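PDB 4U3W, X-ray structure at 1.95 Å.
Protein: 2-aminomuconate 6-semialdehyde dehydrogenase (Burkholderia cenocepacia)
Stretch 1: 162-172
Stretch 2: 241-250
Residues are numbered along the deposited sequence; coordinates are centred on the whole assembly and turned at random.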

ATOM      1  N   PRO A 162     -12.640 -16.600  -3.286  1.00 35.18           N
ATOM      2  CA  PRO A 162     -11.977 -17.456  -4.280  1.00 35.87           C
ATOM      3  C   PRO A 162     -12.574 -17.278  -5.698  1.00 36.91           C
ATOM      4  O   PRO A 162     -13.803 -17.038  -5.764  1.00 33.67           O
ATOM      5  CB  PRO A 162     -12.287 -18.870  -3.777  1.00 35.44           C
ATOM      6  CG  PRO A 162     -12.824 -18.744  -2.380  1.00 38.25           C
ATOM      7  CD  PRO A 162     -13.364 -17.371  -2.248  1.00 38.96           C
ATOM      8  N   LEU A 163     -11.773 -17.405  -6.775  1.00 35.88           N
ATOM      9  CA  LEU A 163     -12.331 -17.638  -8.141  1.00 37.62           C
ATOM     10  C   LEU A 163     -13.252 -18.861  -8.190  1.00 37.03           C
ATOM     11  O   LEU A 163     -14.322 -18.840  -8.819  1.00 39.05           O
ATOM     12  CB  LEU A 163     -11.224 -17.835  -9.171  1.00 42.63           C
ATOM     13  CG  LEU A 163     -10.318 -16.683  -9.600  1.00 43.65           C
ATOM     14  CD1 LEU A 163      -9.272 -17.142 -10.626  1.00 38.02           C
ATOM     15  CD2 LEU A 163     -11.203 -15.631 -10.226  1.00 47.29           C
ATOM     16  N   GLY A 164     -12.842 -19.940  -7.527  1.00 33.95           N
ATOM     17  CA  GLY A 164     -13.649 -21.145  -7.496  1.00 32.42           C
ATOM     18  C   GLY A 164     -12.783 -22.386  -7.643  1.00 34.56           C
ATOM     19  O   GLY A 164     -12.260 -22.928  -6.626  1.00 31.44           O
ATOM     20  N   VAL A 165     -12.660 -22.844  -8.894  1.00 32.18           N
ATOM     21  CA  VAL A 165     -11.894 -24.029  -9.212  1.00 29.74           C
ATOM     22  C   VAL A 165     -10.744 -23.617 -10.142  1.00 28.88           C
ATOM     23  O   VAL A 165     -10.959 -23.106 -11.245  1.00 32.68           O
ATOM     24  CB  VAL A 165     -12.742 -25.105  -9.906  1.00 31.64           C
ATOM     25  CG1 VAL A 165     -11.863 -26.315 -10.221  1.00 33.25           C
ATOM     26  CG2 VAL A 165     -13.955 -25.511  -9.008  1.00 32.90           C
ATOM     27  N   ILE A 166      -9.520 -23.845  -9.704  1.00 28.72           N
ATOM     28  CA  ILE A 166      -8.371 -23.473 -10.527  1.00 28.60           C
ATOM     29  C   ILE A 166      -7.839 -24.709 -11.231  1.00 27.12           C
ATOM     30  O   ILE A 166      -7.561 -25.677 -10.559  1.00 28.02           O
ATOM     31  CB  ILE A 166      -7.223 -22.912  -9.694  1.00 29.67           C
ATOM     32  CG1 ILE A 166      -7.728 -21.799  -8.778  1.00 29.79           C
ATOM     33  CG2 ILE A 166      -6.063 -22.447 -10.660  1.00 26.68           C
ATOM     34  CD1 ILE A 166      -8.037 -20.547  -9.512  1.00 31.22           C
ATOM     35  N   GLY A 167      -7.670 -24.654 -12.553  1.00 27.59           N
ATOM     36  CA  GLY A 167      -7.048 -25.735 -13.282  1.00 31.24           C
ATOM     37  C   GLY A 167      -5.552 -25.422 -13.431  1.00 30.89           C
ATOM     38  O   GLY A 167      -5.203 -24.327 -13.864  1.00 32.04           O
ATOM     39  N   ILE A 168      -4.695 -26.374 -13.057  1.00 28.09           N
ATOM     40  CA  ILE A 168      -3.232 -26.144 -12.978  1.00 28.48           C
ATOM     41  C   ILE A 168      -2.532 -27.158 -13.873  1.00 28.62           C
ATOM     42  O   ILE A 168      -2.656 -28.372 -13.667  1.00 26.53           O
ATOM     43  CB  ILE A 168      -2.707 -26.273 -11.534  1.00 26.01           C
ATOM     44  CG1 ILE A 168      -3.266 -25.117 -10.635  1.00 25.93           C
ATOM     45  CG2 ILE A 168      -1.129 -26.259 -11.525  1.00 27.46           C
ATOM     46  CD1 ILE A 168      -2.891 -25.251  -9.166  1.00 28.19           C
ATOM     47  N   ILE A 169      -1.846 -26.673 -14.898  1.00 27.11           N
ATOM     48  CA  ILE A 169      -1.127 -27.561 -15.781  1.00 27.27           C
ATOM     49  C   ILE A 169       0.379 -27.256 -15.642  1.00 31.42           C
ATOM     50  O   ILE A 169       0.803 -26.147 -15.948  1.00 30.29           O
ATOM     51  CB  ILE A 169      -1.568 -27.386 -17.192  1.00 29.71           C
ATOM     52  CG1 ILE A 169      -3.030 -27.913 -17.322  1.00 37.13           C
ATOM     53  CG2 ILE A 169      -0.728 -28.218 -18.137  1.00 28.26           C
ATOM     54  CD1 ILE A 169      -3.750 -27.347 -18.455  1.00 37.20           C
ATOM     55  N   SER A 170       1.163 -28.192 -15.135  1.00 30.22           N
ATOM     56  CA  SER A 170       2.540 -27.806 -14.767  1.00 29.12           C
ATOM     57  C   SER A 170       3.579 -28.568 -15.576  1.00 27.01           C
ATOM     58  O   SER A 170       3.293 -29.651 -16.133  1.00 26.92           O
ATOM     59  CB  SER A 170       2.767 -27.970 -13.237  1.00 31.84           C
ATOM     60  OG  SER A 170       2.710 -29.307 -12.876  1.00 34.64           O
ATOM     61  N   PRO A 171       4.782 -27.970 -15.708  1.00 26.98           N
ATOM     62  CA  PRO A 171       5.805 -28.477 -16.620  1.00 27.31           C
ATOM     63  C   PRO A 171       6.687 -29.585 -16.010  1.00 29.77           C
ATOM     64  O   PRO A 171       6.633 -29.859 -14.804  1.00 26.36           O
ATOM     65  CB  PRO A 171       6.644 -27.212 -16.929  1.00 27.88           C
ATOM     66  CG  PRO A 171       6.587 -26.440 -15.626  1.00 31.11           C
ATOM     67  CD  PRO A 171       5.183 -26.658 -15.100  1.00 28.72           C
ATOM     68  N   TRP A 172       7.536 -30.193 -16.837  1.00 27.15           N
ATOM     69  CA  TRP A 172       8.382 -31.271 -16.366  1.00 27.49           C
ATOM     70  C   TRP A 172       9.747 -30.810 -15.828  1.00 29.19           C
ATOM     71  O   TRP A 172      10.513 -31.624 -15.284  1.00 31.46           O
ATOM     72  CB  TRP A 172       8.637 -32.295 -17.487  1.00 27.02           C
ATOM     73  CG  TRP A 172       8.999 -31.717 -18.845  1.00 31.84           C
ATOM     74  CD1 TRP A 172       8.172 -31.625 -19.934  1.00 32.26           C
ATOM     75  CD2 TRP A 172      10.289 -31.226 -19.280  1.00 30.49           C
ATOM     76  NE1 TRP A 172       8.850 -31.064 -20.997  1.00 32.44           N
ATOM     77  CE2 TRP A 172      10.147 -30.815 -20.628  1.00 32.63           C
ATOM     78  CE3 TRP A 172      11.548 -31.089 -18.655  1.00 30.95           C
ATOM     79  CZ2 TRP A 172      11.218 -30.283 -21.373  1.00 35.30           C
ATOM     80  CZ3 TRP A 172      12.618 -30.558 -19.398  1.00 31.15           C
ATOM     81  CH2 TRP A 172      12.447 -30.149 -20.737  1.00 34.65           C
ATOM     82  N   PRO A 241     -16.121 -26.368 -19.065  1.00 41.94           N
ATOM     83  CA  PRO A 241     -16.837 -25.113 -18.841  1.00 41.31           C
ATOM     84  C   PRO A 241     -17.006 -24.728 -17.359  1.00 37.50           C
ATOM     85  O   PRO A 241     -17.442 -23.623 -17.092  1.00 38.11           O
ATOM     86  CB  PRO A 241     -18.192 -25.358 -19.508  1.00 44.84           C
ATOM     87  CG  PRO A 241     -18.347 -26.843 -19.545  1.00 45.11           C
ATOM     88  CD  PRO A 241     -16.993 -27.454 -19.560  1.00 40.60           C
ATOM     89  N   ASP A 242     -16.716 -25.624 -16.419  1.00 33.68           N
ATOM     90  CA  ASP A 242     -16.941 -25.292 -15.021  1.00 36.71           C
ATOM     91  C   ASP A 242     -15.653 -24.945 -14.241  1.00 37.13           C
ATOM     92  O   ASP A 242     -15.690 -24.786 -12.996  1.00 36.63           O
ATOM     93  CB  ASP A 242     -17.658 -26.452 -14.348  1.00 41.90           C
ATOM     94  CG  ASP A 242     -19.039 -26.704 -14.962  1.00 47.98           C
ATOM     95  OD1 ASP A 242     -19.697 -25.731 -15.377  1.00 50.03           O
ATOM     96  OD2 ASP A 242     -19.403 -27.881 -15.096  1.00 48.94           O
ATOM     97  N   ILE A 243     -14.506 -24.869 -14.920  1.00 35.62           N
ATOM     98  CA  ILE A 243     -13.315 -24.361 -14.227  1.00 30.55           C
ATOM     99  C   ILE A 243     -13.414 -22.859 -14.220  1.00 33.54           C
ATOM    100  O   ILE A 243     -14.091 -22.267 -15.057  1.00 37.87           O
ATOM    101  CB  ILE A 243     -11.967 -24.731 -14.898  1.00 42.49           C
ATOM    102  CG1 ILE A 243     -12.027 -24.285 -16.349  1.00 43.35           C
ATOM    103  CG2 ILE A 243     -11.686 -26.200 -14.764  1.00 42.05           C
ATOM    104  CD1 ILE A 243     -10.715 -24.070 -16.979  1.00 43.34           C
ATOM    105  N   SER A 244     -12.735 -22.225 -13.281  1.00 30.58           N
ATOM    106  CA  SER A 244     -12.794 -20.764 -13.179  1.00 33.74           C
ATOM    107  C   SER A 244     -11.562 -20.082 -13.812  1.00 31.75           C
ATOM    108  O   SER A 244     -11.599 -18.920 -14.200  1.00 31.33           O
ATOM    109  CB  SER A 244     -12.870 -20.356 -11.700  1.00 37.66           C
ATOM    110  OG  SER A 244     -13.888 -21.086 -11.049  1.00 39.82           O
ATOM    111  N   ALA A 245     -10.463 -20.808 -13.878  1.00 29.42           N
ATOM    112  CA  ALA A 245      -9.198 -20.216 -14.324  1.00 33.16           C
ATOM    113  C   ALA A 245      -8.264 -21.327 -14.732  1.00 33.92           C
ATOM    114  O   ALA A 245      -8.431 -22.449 -14.244  1.00 32.01           O
ATOM    115  CB  ALA A 245      -8.539 -19.407 -13.201  1.00 31.51           C
ATOM    116  N   ILE A 246      -7.270 -21.002 -15.573  1.00 29.38           N
ATOM    117  CA  ILE A 246      -6.194 -21.928 -15.899  1.00 29.80           C
ATOM    118  C   ILE A 246      -4.873 -21.198 -15.574  1.00 32.79           C
ATOM    119  O   ILE A 246      -4.689 -20.067 -16.015  1.00 31.52           O
ATOM    120  CB  ILE A 246      -6.153 -22.321 -17.377  1.00 29.93           C
ATOM    121  CG1 ILE A 246      -7.361 -23.178 -17.742  1.00 33.08           C
ATOM    122  CG2 ILE A 246      -4.881 -23.154 -17.700  1.00 32.51           C
ATOM    123  CD1 ILE A 246      -7.287 -24.585 -17.080  1.00 29.70           C
ATOM    124  N   THR A 247      -3.995 -21.837 -14.809  1.00 32.24           N
ATOM    125  CA  THR A 247      -2.628 -21.306 -14.626  1.00 35.67           C
ATOM    126  C   THR A 247      -1.764 -22.332 -15.303  1.00 35.17           C
ATOM    127  O   THR A 247      -2.033 -23.561 -15.289  1.00 33.80           O
ATOM    128  CB  THR A 247      -2.280 -21.052 -13.140  1.00 38.62           C
ATOM    129  OG1 THR A 247      -0.986 -20.403 -13.048  1.00 39.34           O
ATOM    130  CG2 THR A 247      -2.225 -22.376 -12.389  1.00 41.52           C
ATOM    131  N   PHE A 248      -0.795 -21.837 -16.041  1.00 33.10           N
ATOM    132  CA  PHE A 248      -0.050 -22.720 -16.905  1.00 33.60           C
ATOM    133  C   PHE A 248       1.399 -22.220 -16.968  1.00 35.54           C
ATOM    134  O   PHE A 248       1.619 -21.033 -17.077  1.00 29.36           O
ATOM    135  CB  PHE A 248      -0.671 -22.781 -18.304  1.00 33.03           C
ATOM    136  CG  PHE A 248       0.207 -23.491 -19.317  1.00 35.88           C
ATOM    137  CD1 PHE A 248       0.329 -24.877 -19.320  1.00 36.16           C
ATOM    138  CD2 PHE A 248       0.952 -22.751 -20.265  1.00 39.12           C
ATOM    139  CE1 PHE A 248       1.178 -25.522 -20.251  1.00 38.33           C
ATOM    140  CE2 PHE A 248       1.778 -23.387 -21.208  1.00 36.70           C
ATOM    141  CZ  PHE A 248       1.902 -24.764 -21.200  1.00 38.14           C
ATOM    142  N   THR A 249       2.361 -23.125 -16.861  1.00 35.03           N
ATOM    143  CA  THR A 249       3.776 -22.770 -17.095  1.00 32.72           C
ATOM    144  C   THR A 249       4.268 -23.719 -18.191  1.00 34.94           C
ATOM    145  O   THR A 249       4.123 -24.933 -18.047  1.00 36.33           O
ATOM    146  CB  THR A 249       4.612 -22.908 -15.810  1.00 30.84           C
ATOM    147  OG1 THR A 249       4.065 -22.040 -14.790  1.00 32.23           O
ATOM    148  CG2 THR A 249       6.123 -22.526 -16.041  1.00 43.64           C
ATOM    149  N   GLY A 250       4.823 -23.193 -19.282  1.00 35.00           N
ATOM    150  CA  GLY A 250       5.328 -24.071 -20.336  1.00 33.83           C
ATOM    151  C   GLY A 250       5.551 -23.378 -21.668  1.00 35.39           C
ATOM    152  O   GLY A 250       5.766 -22.168 -21.716  1.00 33.41           O
TER

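What holds the two stretches together most firmly? A ladder of backbone hydrogen bonds joins strand 165-169 to strand 245-249. It begins just before the second strand, where Ser 244 N donates to Val 165 O at 2.8 Å. Gly 167 then uses both of its polar backbone atoms: its N donates to Ala 245 O at 2.9 Å, and its O accepts from Thr 247 N, also at 2.9 Å. The last rung runs from Ile 169 N to Thr 247 O at 3.1 Å. The angles at the hydrogens, from 160° for Ser 244 N to Val 165 O up to 173° for Ile 169 N to Thr 247 O, are close to linear, so each amide points almost straight at its carbonyl. Gly 167 O also receives a CA-H...O contact from Ile 246 CA at 3.3 Å, a softer addition to the hydrogen bond from Thr 247 N.

How does this pattern define the backbone arrangement? The strands run parallel, with 24° between their N-to-C directions. In such a pairing one residue bonds to the two neighbours of its partner, and Gly 167, registered with Ile 246, does so through Ala 245 and Thr 247. Gly 167 CA and Ile 246 CA lie 4.7 Å apart, the closest pair in the register, which widens to 5.7 Å between Ser 170 CA and Thr 249 CA and to 5.8 Å between Pro 171 CA and Gly 250 CA.

What does Ser 244 add at the start of the pairing? Its side chain, in the m rotamer, points toward the first stretch and places Ser 244 OG where Val 165 N can donate to it, at 3.0 Å and 171°. This amide is thus satisfied by a side chain, while the carbonyl of the same residue takes the backbone amide of Ser 244. Ser 244 OG also lies 3.2 Å from Leu 163 O. Close by, Gly 164 has phi/psi of 139/-94, a backbone shape that calls for glycine; a CB there would also sit 2.6 Å from Ser 244 OG and clash.

Which side chains meet on the two faces of the sheet? On one face lie Ile 166, Ile 168, Ala 245 and Thr 247. The small Ala 245 CB is met by Leu 163 CD1 at 3.5 Å and Ile 166 CD1 at 3.9 Å, while Thr 247 turns its methyl to the hydrocarbon of its partner, with CG2 3.4 Å from Ile 168 CG1. The other face carries Ile 169, Ile 246 and Phe 248. Here Ile 169 CG2 packs 3.7 Å from Phe 248 CD1, and Ile 169 CD1 reaches to 4.4 Å from Ile 246 CG2. Gly 167 leaves room on this face: a CB would come within 2.8 Å of Ile 246 CD1, so the isoleucine occupies the space that a side chain would need.

How does the contact end? Beyond the strand, Pro 171 points toward the second stretch, and its CD lies 3.6 Å from Thr 249 O and 3.9 Å from Thr 249 CB. Pro 171 has no amide hydrogen to donate, and its contact with Thr 249 is one of packing.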